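Local coordinates for protein dihydrodipicolinate synthase (Bacillus anthracis, PDB 1XKY) that probably catalyses the condensation of pyruvate with aspartate semialdehyde, the step that commits aspartate-derived carbon to lysine biosynthesis in this bacterium, at residues Y127-F130 against K131-E135; V156-V159 against V160-E164; V263-A266 against L267-G271; V290-Q293 against S294-S298. One frame throughout, in Å; residues are numbered along the deposited sequence.

Interaction 1: Y127-F130 against K131-E135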
ATOM      1  N   TYR A 127      -5.520  -0.012  23.904  1.00 16.97           N
ATOM      2  CA  TYR A 127      -5.971   0.838  24.992  1.00 17.28           C
ATOM      3  C   TYR A 127      -5.787   0.146  26.356  1.00 16.99           C
ATOM      4  O   TYR A 127      -5.204   0.724  27.281  1.00 17.07           O
ATOM      5  CB  TYR A 127      -7.427   1.280  24.784  1.00 17.52           C
ATOM      6  CG  TYR A 127      -7.903   2.088  25.946  1.00 17.96           C
ATOM      7  CD1 TYR A 127      -7.613   3.445  26.029  1.00 18.39           C
ATOM      8  CD2 TYR A 127      -8.575   1.486  27.007  1.00 19.29           C
ATOM      9  CE1 TYR A 127      -8.010   4.191  27.137  1.00 19.34           C
ATOM     10  CE2 TYR A 127      -8.975   2.216  28.103  1.00 18.50           C
ATOM     11  CZ  TYR A 127      -8.696   3.570  28.159  1.00 19.49           C
ATOM     12  OH  TYR A 127      -9.094   4.303  29.251  1.00 18.34           O
ATOM     13  N   GLN A 128      -6.267  -1.090  26.477  1.00 16.53           N
ATOM     14  CA  GLN A 128      -6.123  -1.837  27.727  1.00 16.54           C
ATOM     15  C   GLN A 128      -4.661  -2.152  28.052  1.00 15.93           C
ATOM     16  O   GLN A 128      -4.254  -2.149  29.214  1.00 15.73           O
ATOM     17  CB  GLN A 128      -6.947  -3.124  27.683  1.00 16.78           C
ATOM     18  CG  GLN A 128      -8.454  -2.905  27.579  1.00 17.75           C
ATOM     19  CD  GLN A 128      -9.070  -2.133  28.753  1.00 19.03           C
ATOM     20  OE1 GLN A 128     -10.092  -1.455  28.582  1.00 21.74           O
ATOM     21  NE2 GLN A 128      -8.462  -2.228  29.936  1.00 16.02           N
ATOM     22  N   HIS A 129      -3.873  -2.399  27.013  1.00 15.53           N
ATOM     23  CA  HIS A 129      -2.445  -2.691  27.154  1.00 14.92           C
ATOM     24  C   HIS A 129      -1.717  -1.502  27.781  1.00 14.72           C
ATOM     25  O   HIS A 129      -1.072  -1.643  28.818  1.00 14.67           O
ATOM     26  CB  HIS A 129      -1.888  -3.059  25.768  1.00 14.83           C
ATOM     27  CG  HIS A 129      -0.394  -3.091  25.665  1.00 14.91           C
ATOM     28  ND1 HIS A 129       0.354  -4.204  25.992  1.00 15.98           N
ATOM     29  CD2 HIS A 129       0.482  -2.172  25.191  1.00 14.78           C
ATOM     30  CE1 HIS A 129       1.631  -3.956  25.745  1.00 16.44           C
ATOM     31  NE2 HIS A 129       1.736  -2.729  25.264  1.00 14.99           N
ATOM     32  N   PHE A 130      -1.851  -0.336  27.156  1.00 14.35           N
ATOM     33  CA  PHE A 130      -1.151   0.873  27.595  1.00 14.55           C
ATOM     34  C   PHE A 130      -1.667   1.352  28.952  1.00 14.94           C
ATOM     35  O   PHE A 130      -0.890   1.761  29.807  1.00 14.31           O
ATOM     36  CB  PHE A 130      -1.309   1.987  26.557  1.00 14.18           C
ATOM     37  CG  PHE A 130      -0.533   1.755  25.277  1.00 13.77           C
ATOM     38  CD1 PHE A 130       0.829   1.495  25.309  1.00 14.16           C
ATOM     39  CD2 PHE A 130      -1.166   1.837  24.041  1.00 13.97           C
ATOM     40  CE1 PHE A 130       1.551   1.310  24.127  1.00 14.48           C
ATOM     41  CE2 PHE A 130      -0.454   1.647  22.856  1.00 14.18           C
ATOM     42  CZ  PHE A 130       0.903   1.392  22.900  1.00 13.75           C
ATOM     43  N   LYS A 131      -2.984   1.287  29.141  1.00 15.56           N
ATOM     44  CA  LYS A 131      -3.607   1.635  30.421  1.00 16.13           C
ATOM     45  C   LYS A 131      -3.049   0.801  31.575  1.00 16.06           C
ATOM     46  O   LYS A 131      -2.703   1.346  32.625  1.00 16.24           O
ATOM     47  CB  LYS A 131      -5.133   1.476  30.330  1.00 16.28           C
ATOM     48  CG  LYS A 131      -5.890   1.795  31.623  1.00 18.21           C
ATOM     49  CD  LYS A 131      -7.379   1.862  31.363  1.00 20.47           C
ATOM     50  CE  LYS A 131      -8.154   2.240  32.610  1.00 22.29           C
ATOM     51  NZ  LYS A 131      -8.228   1.107  33.557  1.00 24.57           N
ATOM     52  N   ALA A 132      -2.959  -0.512  31.374  1.00 16.02           N
ATOM     53  CA  ALA A 132      -2.448  -1.423  32.402  1.00 16.05           C
ATOM     54  C   ALA A 132      -0.978  -1.176  32.761  1.00 16.16           C
ATOM     55  O   ALA A 132      -0.601  -1.250  33.931  1.00 16.06           O
ATOM     56  CB  ALA A 132      -2.638  -2.873  31.966  1.00 16.12           C
ATOM     57  N   ILE A 133      -0.146  -0.901  31.756  1.00 16.23           N
ATOM     58  CA  ILE A 133       1.275  -0.634  31.999  1.00 16.36           C
ATOM     59  C   ILE A 133       1.417   0.696  32.731  1.00 16.66           C
ATOM     60  O   ILE A 133       2.119   0.778  33.739  1.00 16.34           O
ATOM     61  CB  ILE A 133       2.118  -0.635  30.695  1.00 16.19           C
ATOM     62  CG1 ILE A 133       2.008  -1.979  29.978  1.00 15.88           C
ATOM     63  CG2 ILE A 133       3.608  -0.314  30.995  1.00 16.06           C
ATOM     64  CD1 ILE A 133       2.316  -1.893  28.496  1.00 15.95           C
ATOM     65  N   ALA A 134       0.721   1.720  32.243  1.00 17.19           N
ATOM     66  CA  ALA A 134       0.762   3.057  32.853  1.00 17.83           C
ATOM     67  C   ALA A 134       0.334   3.027  34.328  1.00 18.64           C
ATOM     68  O   ALA A 134       0.955   3.674  35.171  1.00 18.16           O
ATOM     69  CB  ALA A 134      -0.113   4.023  32.065  1.00 17.78           C
ATOM     70  N   GLU A 135      -0.728   2.272  34.617  1.00 19.62           N
ATOM     71  CA  GLU A 135      -1.228   2.076  35.990  1.00 20.73           C
ATOM     72  C   GLU A 135      -0.208   1.452  36.937  1.00 20.88           C
ATOM     73  O   GLU A 135      -0.292   1.622  38.150  1.00 20.66           O
ATOM     74  CB  GLU A 135      -2.469   1.181  35.981  1.00 21.13           C
ATOM     75  CG  GLU A 135      -3.742   1.928  35.706  1.00 24.26           C
ATOM     76  CD  GLU A 135      -4.959   1.036  35.569  1.00 27.20           C
ATOM     77  OE1 GLU A 135      -4.810  -0.209  35.535  1.00 29.65           O
ATOM     78  OE2 GLU A 135      -6.077   1.597  35.484  1.00 30.41           O
TER
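With CG of H129 anti to the backbone N (chi1 167°) and CG1 of I133 beside its own N (chi1 -59°), the imidazole and the isoleucine methyl meet one turn apart on helix 123-135. This helix links strands 110-114 and 141-145 as the crossover of a beta-alpha-beta unit of the TIM barrel. The meeting is a CH-pi contact: CD1 of I133 lies 3.6 Å from the centroid of the H129 ring, 20° off the normal, and is displaced toward the rim, closest to NE2. The same methyl also rests on the carbonyl oxygen of H129. ND1 of the same ring is hydrogen-bonded to T93, which helps fix its rotation. The pair faces helix 93-105, where I133 packs on S96, I97 and T100, while P280 of a second subunit packs on H129.

A second pair, Y127 and K131, lies on a less buried side of the helix. The aliphatic part of the lysine does the touching, with K131 CD 3.6 Å from Y127 CE2 in an oblique approach to the ring. The Y127 ring also takes part in a cation-pi interaction with R161 of helix 156-163.

Four i to i+4 bonds run beneath these side chains, the shortest from A134 N to F130 O at 2.9 Å. Beyond the tyrosine the lysine chain bends at its last torsion, and its NZ forms a salt bridge of 2.9 Å with E135 OE2, reached from above the carboxylate plane.

Interaction 2: V156-V159 against V160-E164. With K (potassium ion), chain F.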
ATOM      1  N   VAL A 156      -6.038   8.134  16.286  1.00 17.67           N
ATOM      2  CA  VAL A 156      -6.146   9.418  16.974  1.00 18.07           C
ATOM      3  C   VAL A 156      -7.030   9.283  18.216  1.00 18.29           C
ATOM      4  O   VAL A 156      -6.656   9.728  19.296  1.00 17.84           O
ATOM      5  CB  VAL A 156      -6.705  10.527  16.036  1.00 18.27           C
ATOM      6  CG1 VAL A 156      -7.051  11.791  16.832  1.00 18.95           C
ATOM      7  CG2 VAL A 156      -5.710  10.834  14.901  1.00 18.84           C
ATOM      8  N   ASP A 157      -8.192   8.653  18.050  1.00 18.64           N
ATOM      9  CA  ASP A 157      -9.142   8.441  19.144  1.00 19.30           C
ATOM     10  C   ASP A 157      -8.524   7.687  20.322  1.00 18.37           C
ATOM     11  O   ASP A 157      -8.708   8.064  21.479  1.00 17.72           O
ATOM     12  CB  ASP A 157     -10.380   7.693  18.637  1.00 20.15           C
ATOM     13  CG  ASP A 157     -11.317   8.577  17.801  1.00 24.24           C
ATOM     14  OD1 ASP A 157     -11.086   9.820  17.687  1.00 30.03           O
ATOM     15  OD2 ASP A 157     -12.299   8.018  17.256  1.00 28.86           O
ATOM     16  N   THR A 158      -7.787   6.626  20.026  1.00 17.56           N
ATOM     17  CA  THR A 158      -7.134   5.844  21.068  1.00 17.28           C
ATOM     18  C   THR A 158      -6.080   6.671  21.811  1.00 17.21           C
ATOM     19  O   THR A 158      -5.981   6.595  23.043  1.00 16.98           O
ATOM     20  CB  THR A 158      -6.522   4.564  20.485  1.00 17.50           C
ATOM     21  OG1 THR A 158      -7.570   3.777  19.909  1.00 17.03           O
ATOM     22  CG2 THR A 158      -5.793   3.743  21.569  1.00 17.11           C
ATOM     23  N   VAL A 159      -5.331   7.491  21.070  1.00 17.14           N
ATOM     24  CA  VAL A 159      -4.313   8.355  21.672  1.00 17.47           C
ATOM     25  C   VAL A 159      -4.951   9.391  22.575  1.00 17.67           C
ATOM     26  O   VAL A 159      -4.464   9.639  23.679  1.00 17.29           O
ATOM     27  CB  VAL A 159      -3.416   9.051  20.617  1.00 17.29           C
ATOM     28  CG1 VAL A 159      -2.442  10.028  21.292  1.00 17.20           C
ATOM     29  CG2 VAL A 159      -2.641   8.020  19.831  1.00 17.27           C
ATOM     30  N   VAL A 160      -6.056   9.974  22.114  1.00 17.83           N
ATOM     31  CA  VAL A 160      -6.791  10.950  22.911  1.00 18.10           C
ATOM     32  C   VAL A 160      -7.288  10.308  24.215  1.00 17.81           C
ATOM     33  O   VAL A 160      -7.088  10.863  25.286  1.00 17.75           O
ATOM     34  CB  VAL A 160      -7.979  11.580  22.124  1.00 17.98           C
ATOM     35  CG1 VAL A 160      -8.842  12.456  23.051  1.00 19.39           C
ATOM     36  CG2 VAL A 160      -7.483  12.404  20.943  1.00 18.03           C
ATOM     37  N   ARG A 161      -7.925   9.145  24.126  1.00 18.03           N
ATOM     38  CA  ARG A 161      -8.383   8.433  25.332  1.00 18.34           C
ATOM     39  C   ARG A 161      -7.218   8.175  26.292  1.00 18.21           C
ATOM     40  O   ARG A 161      -7.331   8.415  27.494  1.00 18.87           O
ATOM     41  CB  ARG A 161      -9.047   7.103  24.986  1.00 18.31           C
ATOM     42  CG  ARG A 161     -10.344   7.202  24.213  1.00 19.36           C
ATOM     43  CD  ARG A 161     -10.803   5.815  23.788  1.00 20.80           C
ATOM     44  NE  ARG A 161     -11.150   4.976  24.934  1.00 21.76           N
ATOM     45  CZ  ARG A 161     -11.219   3.647  24.911  1.00 22.82           C
ATOM     46  NH1 ARG A 161     -10.959   2.976  23.803  1.00 23.88           N
ATOM     47  NH2 ARG A 161     -11.552   2.982  26.007  1.00 24.19           N
ATOM     48  N   LEU A 162      -6.098   7.687  25.756  1.00 17.99           N
ATOM     49  CA  LEU A 162      -4.921   7.411  26.577  1.00 17.81           C
ATOM     50  C   LEU A 162      -4.343   8.683  27.221  1.00 17.85           C
ATOM     51  O   LEU A 162      -3.900   8.646  28.372  1.00 17.23           O
ATOM     52  CB  LEU A 162      -3.861   6.650  25.770  1.00 17.75           C
ATOM     53  CG  LEU A 162      -4.244   5.197  25.468  1.00 17.90           C
ATOM     54  CD1 LEU A 162      -3.294   4.576  24.456  1.00 18.60           C
ATOM     55  CD2 LEU A 162      -4.293   4.359  26.738  1.00 17.70           C
ATOM     56  N   SER A 163      -4.402   9.806  26.501  1.00 17.99           N
ATOM     57  CA  SER A 163      -3.917  11.094  27.012  1.00 18.68           C
ATOM     58  C   SER A 163      -4.680  11.569  28.254  1.00 18.94           C
ATOM     59  O   SER A 163      -4.169  12.389  29.018  1.00 19.06           O
ATOM     60  CB  SER A 163      -3.983  12.185  25.935  1.00 18.35           C
ATOM     61  OG  SER A 163      -5.302  12.696  25.797  1.00 19.38           O
ATOM     62  N   GLU A 164      -5.897  11.068  28.447  1.00 19.53           N
ATOM     63  CA  GLU A 164      -6.674  11.378  29.637  1.00 20.27           C
ATOM     64  C   GLU A 164      -6.166  10.651  30.883  1.00 20.31           C
ATOM     65  O   GLU A 164      -6.561  10.979  31.991  1.00 20.37           O
ATOM     66  CB  GLU A 164      -8.149  11.057  29.407  1.00 20.45           C
ATOM     67  CG  GLU A 164      -8.787  11.959  28.363  1.00 22.46           C
ATOM     68  CD  GLU A 164     -10.154  11.491  27.923  1.00 24.44           C
ATOM     69  OE1 GLU A 164     -10.779  10.663  28.621  1.00 27.83           O
ATOM     70  OE2 GLU A 164     -10.605  11.948  26.860  1.00 27.41           O
TER
HETATM   71  K     K F1807      -2.078  12.824  30.626  1.00 17.72           K
HETATM   72  O   HOH W   1      -9.965   3.724  21.037  1.00 27.11           O
HETATM   73  O   HOH W   2      -0.555  15.073  29.537  1.00 24.73           O
HETATM   74  O   HOH W   3      -3.747  14.084  32.222  1.00 23.77           O
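Apolar contacts pair residues one turn apart: V156 with V160, and T158 with L162. In the first pair CG1 of V156 stands 4.2 Å from CG2 of V160, the two side chains meeting at an angle; CG2 of V160 also comes close to the carbonyl oxygen of V156. T158 and L162 instead run side by side in the same direction, CG2 of T158 lying 3.9 Å from CD1 of L162. The threonine methyl is anti to its own N (chi1 of OG1 -61°), which sends it toward the leucine and leaves OG1 on another side for polar partners.

Those polar partners begin with a water that donates to T158 OG1 at 2.6 Å and accepts from R161 NH1 at 3.0 Å, lying in the plane of the guanidinium at its edge. T158 OG1 is also hydrogen-bonded to Q123, and R161 NH1 forms a salt bridge with E124, so the water joins two groups already tied to the start of helix 123-135. The helix concerned, 156-163, is a short one of the TIM barrel preceding strand 168-173; V159 and L162 pack on that strand through I171 and I168.

Backbone bonds carry the turn, from V160 N to V156 O onward to S163 N, which reaches V159 O at 2.8 Å. Near the C-terminal end, OG of S163 donates to V160 O at 2.6 Å.

At the same end a potassium ion is bound by S163 O at 2.7 Å and by two waters, with the carbonyl oxygens of I165, E166 and I168 as further ligands.

Interaction 3: V263-A266 against L267-G271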
ATOM      1  N   VAL A 263      23.779   4.185  11.434  1.00 15.57           N
ATOM      2  CA  VAL A 263      24.128   5.235  12.398  1.00 15.33           C
ATOM      3  C   VAL A 263      25.302   4.828  13.299  1.00 15.61           C
ATOM      4  O   VAL A 263      26.186   5.649  13.565  1.00 14.91           O
ATOM      5  CB  VAL A 263      22.889   5.760  13.205  1.00 15.44           C
ATOM      6  CG1 VAL A 263      22.396   4.755  14.222  1.00 15.14           C
ATOM      7  CG2 VAL A 263      23.227   7.098  13.878  1.00 15.62           C
ATOM      8  N   LYS A 264      25.341   3.560  13.718  1.00 15.59           N
ATOM      9  CA  LYS A 264      26.508   3.022  14.427  1.00 16.00           C
ATOM     10  C   LYS A 264      27.792   3.142  13.613  1.00 16.33           C
ATOM     11  O   LYS A 264      28.831   3.500  14.148  1.00 15.94           O
ATOM     12  CB  LYS A 264      26.307   1.550  14.808  1.00 15.78           C
ATOM     13  CG  LYS A 264      25.370   1.335  15.964  1.00 15.90           C
ATOM     14  CD  LYS A 264      25.558  -0.046  16.572  1.00 15.95           C
ATOM     15  CE  LYS A 264      25.007  -0.105  17.970  1.00 14.26           C
ATOM     16  NZ  LYS A 264      25.073  -1.479  18.541  1.00 12.71           N
ATOM     17  N   THR A 265      27.705   2.831  12.324  1.00 17.24           N
ATOM     18  CA  THR A 265      28.852   2.905  11.430  1.00 17.81           C
ATOM     19  C   THR A 265      29.277   4.358  11.218  1.00 18.03           C
ATOM     20  O   THR A 265      30.457   4.653  11.240  1.00 18.11           O
ATOM     21  CB  THR A 265      28.542   2.225  10.072  1.00 17.64           C
ATOM     22  OG1 THR A 265      27.943   0.940  10.308  1.00 18.70           O
ATOM     23  CG2 THR A 265      29.804   2.064   9.234  1.00 18.12           C
ATOM     24  N   ALA A 266      28.308   5.255  11.034  1.00 18.91           N
ATOM     25  CA  ALA A 266      28.571   6.701  10.918  1.00 19.59           C
ATOM     26  C   ALA A 266      29.241   7.285  12.179  1.00 20.63           C
ATOM     27  O   ALA A 266      30.144   8.128  12.087  1.00 20.48           O
ATOM     28  CB  ALA A 266      27.277   7.450  10.601  1.00 19.73           C
ATOM     29  N   LEU A 267      28.811   6.815  13.347  1.00 21.28           N
ATOM     30  CA  LEU A 267      29.444   7.184  14.611  1.00 22.28           C
ATOM     31  C   LEU A 267      30.916   6.752  14.639  1.00 23.51           C
ATOM     32  O   LEU A 267      31.795   7.532  15.014  1.00 23.27           O
ATOM     33  CB  LEU A 267      28.674   6.576  15.791  1.00 21.87           C
ATOM     34  CG  LEU A 267      27.456   7.388  16.249  1.00 21.90           C
ATOM     35  CD1 LEU A 267      26.540   6.570  17.143  1.00 21.16           C
ATOM     36  CD2 LEU A 267      27.920   8.662  16.959  1.00 21.34           C
ATOM     37  N   GLN A 268      31.177   5.509  14.240  1.00 25.23           N
ATOM     38  CA  GLN A 268      32.546   5.014  14.093  1.00 26.98           C
ATOM     39  C   GLN A 268      33.353   5.883  13.118  1.00 27.66           C
ATOM     40  O   GLN A 268      34.505   6.208  13.393  1.00 27.77           O
ATOM     41  CB  GLN A 268      32.534   3.539  13.666  1.00 27.44           C
ATOM     42  CG  GLN A 268      33.895   2.940  13.326  1.00 30.39           C
ATOM     43  CD  GLN A 268      34.159   2.900  11.828  1.00 33.87           C
ATOM     44  OE1 GLN A 268      33.376   2.320  11.057  1.00 35.88           O
ATOM     45  NE2 GLN A 268      35.265   3.510  11.404  1.00 35.61           N
ATOM     46  N   MET A 269      32.742   6.270  11.998  1.00 28.81           N
ATOM     47  CA  MET A 269      33.408   7.113  10.988  1.00 29.58           C
ATOM     48  C   MET A 269      33.859   8.481  11.539  1.00 30.18           C
ATOM     49  O   MET A 269      34.860   9.028  11.071  1.00 30.28           O
ATOM     50  CB  MET A 269      32.493   7.337   9.771  1.00 29.94           C
ATOM     51  CG  MET A 269      32.370   6.158   8.809  1.00 30.59           C
ATOM     52  SD  MET A 269      31.022   6.377   7.602  1.00 32.28           S
ATOM     53  CE  MET A 269      31.118   4.803   6.765  1.00 31.27           C
ATOM     54  N   VAL A 270      33.127   9.027  12.514  1.00 30.35           N
ATOM     55  CA  VAL A 270      33.516  10.298  13.159  1.00 30.75           C
ATOM     56  C   VAL A 270      34.192  10.100  14.517  1.00 30.63           C
ATOM     57  O   VAL A 270      34.147  10.990  15.370  1.00 31.30           O
ATOM     58  CB  VAL A 270      32.322  11.289  13.314  1.00 30.74           C
ATOM     59  CG1 VAL A 270      31.709  11.602  11.955  1.00 31.70           C
ATOM     60  CG2 VAL A 270      31.254  10.764  14.279  1.00 31.05           C
ATOM     61  N   GLY A 271      34.812   8.939  14.718  1.00 30.34           N
ATOM     62  CA  GLY A 271      35.661   8.704  15.885  1.00 29.94           C
ATOM     63  C   GLY A 271      34.978   8.256  17.167  1.00 29.63           C
ATOM     64  O   GLY A 271      35.624   8.206  18.220  1.00 29.79           O
TER
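V263 meets L267 through its carbonyl: O accepts from L267 N at 2.9 Å, and CG of the leucine lies 3.4 Å from that same V263 O. Both side chains pack on H219 of helix 218-234, so one neighbouring residue spans this turn.

K264 contributes its backbone, O accepting from Q268 N at 3.1 Å, whereas its extended side chain leads elsewhere: NZ forms a salt bridge with E58 and hydrogen bonds with the carbonyl oxygens of T22 and S276.

T265 makes the side-chain-to-side-chain contacts of this turn. Its CG2 is anti to the backbone N, and the methyl is met by two groups. M269 brings its terminal CE to 3.9 Å from T265 CG2, the two side chains crossing at an angle, with the methionine chain extended beyond CG. Q268 runs alongside the threonine and places OE1 4.0 Å from T265 CG2, a position reached through the bend at chi2 (-99°). OG1 of T265 is occupied behind, hydrogen-bonded to T261 O, as is common for a threonine within a helix.

Helix 261-269 belongs to the C-terminal helices that follow the eighth strand of the TIM barrel, and it ends here in a Schellman motif. G271, with its positive phi of 85°, is the C-prime residue: its N bonds to Q268 O, and L272 N to L267 O.

A266 comes last. Its O accepts from V270 N at 3.1 Å with a bent N-H...O angle of 140°, and CG2 of V270 lies 3.6 Å from A266 O.

Interaction 4: V290-Q293 against S294-S298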
ATOM      1  N   VAL A 290      30.886   2.526   1.880  1.00 21.68           N
ATOM      2  CA  VAL A 290      31.319   3.553   0.922  1.00 21.55           C
ATOM      3  C   VAL A 290      30.175   4.523   0.567  1.00 20.92           C
ATOM      4  O   VAL A 290      30.373   5.737   0.495  1.00 20.68           O
ATOM      5  CB  VAL A 290      31.901   2.899  -0.368  1.00 21.86           C
ATOM      6  CG1 VAL A 290      32.094   3.929  -1.477  1.00 22.40           C
ATOM      7  CG2 VAL A 290      33.229   2.209  -0.066  1.00 22.55           C
ATOM      8  N   THR A 291      28.980   3.988   0.357  1.00 20.47           N
ATOM      9  CA  THR A 291      27.806   4.820   0.083  1.00 20.39           C
ATOM     10  C   THR A 291      27.485   5.780   1.246  1.00 20.29           C
ATOM     11  O   THR A 291      27.248   6.973   1.036  1.00 19.78           O
ATOM     12  CB  THR A 291      26.578   3.936  -0.249  1.00 20.45           C
ATOM     13  OG1 THR A 291      26.871   3.135  -1.406  1.00 20.44           O
ATOM     14  CG2 THR A 291      25.338   4.780  -0.526  1.00 20.61           C
ATOM     15  N   LEU A 292      27.480   5.248   2.464  1.00 20.25           N
ATOM     16  CA  LEU A 292      27.244   6.051   3.665  1.00 20.14           C
ATOM     17  C   LEU A 292      28.345   7.094   3.848  1.00 20.44           C
ATOM     18  O   LEU A 292      28.067   8.243   4.173  1.00 19.26           O
ATOM     19  CB  LEU A 292      27.163   5.151   4.900  1.00 19.79           C
ATOM     20  CG  LEU A 292      27.083   5.822   6.276  1.00 19.57           C
ATOM     21  CD1 LEU A 292      25.854   6.727   6.362  1.00 19.23           C
ATOM     22  CD2 LEU A 292      27.057   4.760   7.365  1.00 19.29           C
ATOM     23  N   GLN A 293      29.592   6.674   3.634  1.00 21.34           N
ATOM     24  CA  GLN A 293      30.753   7.548   3.803  1.00 22.20           C
ATOM     25  C   GLN A 293      30.651   8.787   2.918  1.00 22.42           C
ATOM     26  O   GLN A 293      30.987   9.890   3.339  1.00 21.80           O
ATOM     27  CB  GLN A 293      32.042   6.788   3.473  1.00 22.74           C
ATOM     28  CG  GLN A 293      33.323   7.527   3.835  1.00 24.60           C
ATOM     29  CD  GLN A 293      34.566   6.752   3.434  1.00 27.48           C
ATOM     30  OE1 GLN A 293      34.689   6.281   2.293  1.00 30.68           O
ATOM     31  NE2 GLN A 293      35.496   6.611   4.369  1.00 29.20           N
ATOM     32  N   SER A 294      30.169   8.599   1.694  1.00 23.02           N
ATOM     33  CA  SER A 294      30.086   9.700   0.746  1.00 23.79           C
ATOM     34  C   SER A 294      29.028  10.724   1.160  1.00 23.72           C
ATOM     35  O   SER A 294      29.206  11.914   0.920  1.00 24.14           O
ATOM     36  CB  SER A 294      29.861   9.183  -0.673  1.00 24.06           C
ATOM     37  OG  SER A 294      31.089   8.679  -1.195  1.00 26.16           O
ATOM     38  N   VAL A 295      27.957  10.279   1.811  1.00 23.74           N
ATOM     39  CA  VAL A 295      26.960  11.217   2.335  1.00 23.91           C
ATOM     40  C   VAL A 295      27.512  11.927   3.579  1.00 24.09           C
ATOM     41  O   VAL A 295      27.449  13.154   3.679  1.00 23.96           O
ATOM     42  CB  VAL A 295      25.602  10.539   2.656  1.00 23.93           C
ATOM     43  CG1 VAL A 295      24.587  11.581   3.138  1.00 24.21           C
ATOM     44  CG2 VAL A 295      25.062   9.813   1.432  1.00 23.88           C
ATOM     45  N   MET A 296      28.085  11.162   4.504  1.00 24.32           N
ATOM     46  CA  MET A 296      28.682  11.733   5.716  1.00 24.64           C
ATOM     47  C   MET A 296      29.739  12.791   5.396  1.00 25.05           C
ATOM     48  O   MET A 296      29.821  13.828   6.071  1.00 24.63           O
ATOM     49  CB  MET A 296      29.302  10.630   6.582  1.00 24.78           C
ATOM     50  CG  MET A 296      28.288   9.696   7.251  1.00 24.59           C
ATOM     51  SD  MET A 296      27.018  10.547   8.226  1.00 24.17           S
ATOM     52  CE  MET A 296      27.986  11.332   9.526  1.00 26.10           C
ATOM     53  N   GLN A 297      30.545  12.525   4.368  1.00 25.69           N
ATOM     54  CA  GLN A 297      31.600  13.451   3.938  1.00 26.21           C
ATOM     55  C   GLN A 297      31.055  14.736   3.300  1.00 25.92           C
ATOM     56  O   GLN A 297      31.757  15.744   3.253  1.00 25.55           O
ATOM     57  CB  GLN A 297      32.597  12.745   3.004  1.00 26.57           C
ATOM     58  CG  GLN A 297      33.533  11.817   3.770  1.00 28.73           C
ATOM     59  CD  GLN A 297      34.468  10.973   2.895  1.00 31.64           C
ATOM     60  OE1 GLN A 297      35.353  10.292   3.419  1.00 33.98           O
ATOM     61  NE2 GLN A 297      34.275  11.010   1.573  1.00 33.72           N
ATOM     62  N   SER A 298      29.808  14.704   2.836  1.00 25.79           N
ATOM     63  CA  SER A 298      29.147  15.899   2.297  1.00 25.97           C
ATOM     64  C   SER A 298      28.508  16.816   3.362  1.00 25.88           C
ATOM     65  O   SER A 298      27.990  17.873   3.014  1.00 25.79           O
ATOM     66  CB  SER A 298      28.086  15.505   1.270  1.00 26.01           C
ATOM     67  OG  SER A 298      26.988  14.862   1.881  1.00 27.03           O
TER
HETATM   68  O   HOH W   4      33.438   7.942  -0.172  1.00 42.81           O
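Residues V290 to S298 run as regular helix over most of their length, the i to i+4 bond from M296 N to L292 O (2.9 Å) being almost straight at 177°, while that from V295 N to T291 O is long and weak.

L292 and M296 run alongside each other in one direction, with CD1 of the leucine 3.9 Å from CG of the methionine. The methionine then bends at chi2 and chi3, so its sulfur end leaves the leucine. Q293 and Q297 meet differently: OE1 of Q297 comes to 3.5 Å from CG of Q293, an aliphatic carbon, and the amide planes are only 18° apart. The Q293 amide has a further partner, a water that donates to its OE1 at 3.2 Å and is also hydrogen-bonded to S294 OG at 2.7 Å, bridging neighbouring side chains near the surface. At the end of the segment, V295 O accepts from both S298 N and S298 OG, the latter at 2.5 Å and on a lone pair in the carbonyl plane; S298 OG is bonded to R249 as well.

One face of helix 286-297 is turned to solvent, with V290, T291 and S294 exposed, and another to the protein: L292, Q293 and M296 pack against helix 261-269, while L292 and V295 touch S253 of helix 237-253.

All four contacts lie within single helices, and they form two clusters on opposite sides of the chain's centre. Interactions 1 and 2, with centres about 12 Å apart, sit on barrel helices that touch through F130 and L162. Interactions 3 and 4, with centres about 11 Å apart, lie on consecutive C-terminal helices, which pack on each other with A266 against M296 and T265 against L292. Interactions 1 and 3 each have four buried residues, but 3 also has two exposed ones; interaction 4 is the most exposed. Chemistry follows place: an aromatic face near a subunit interface in 1, potassium coordination and a water bridge in 2, a glycine-ended helix in 3, glutamine and serine groups bridged by water on an exposed face in 4.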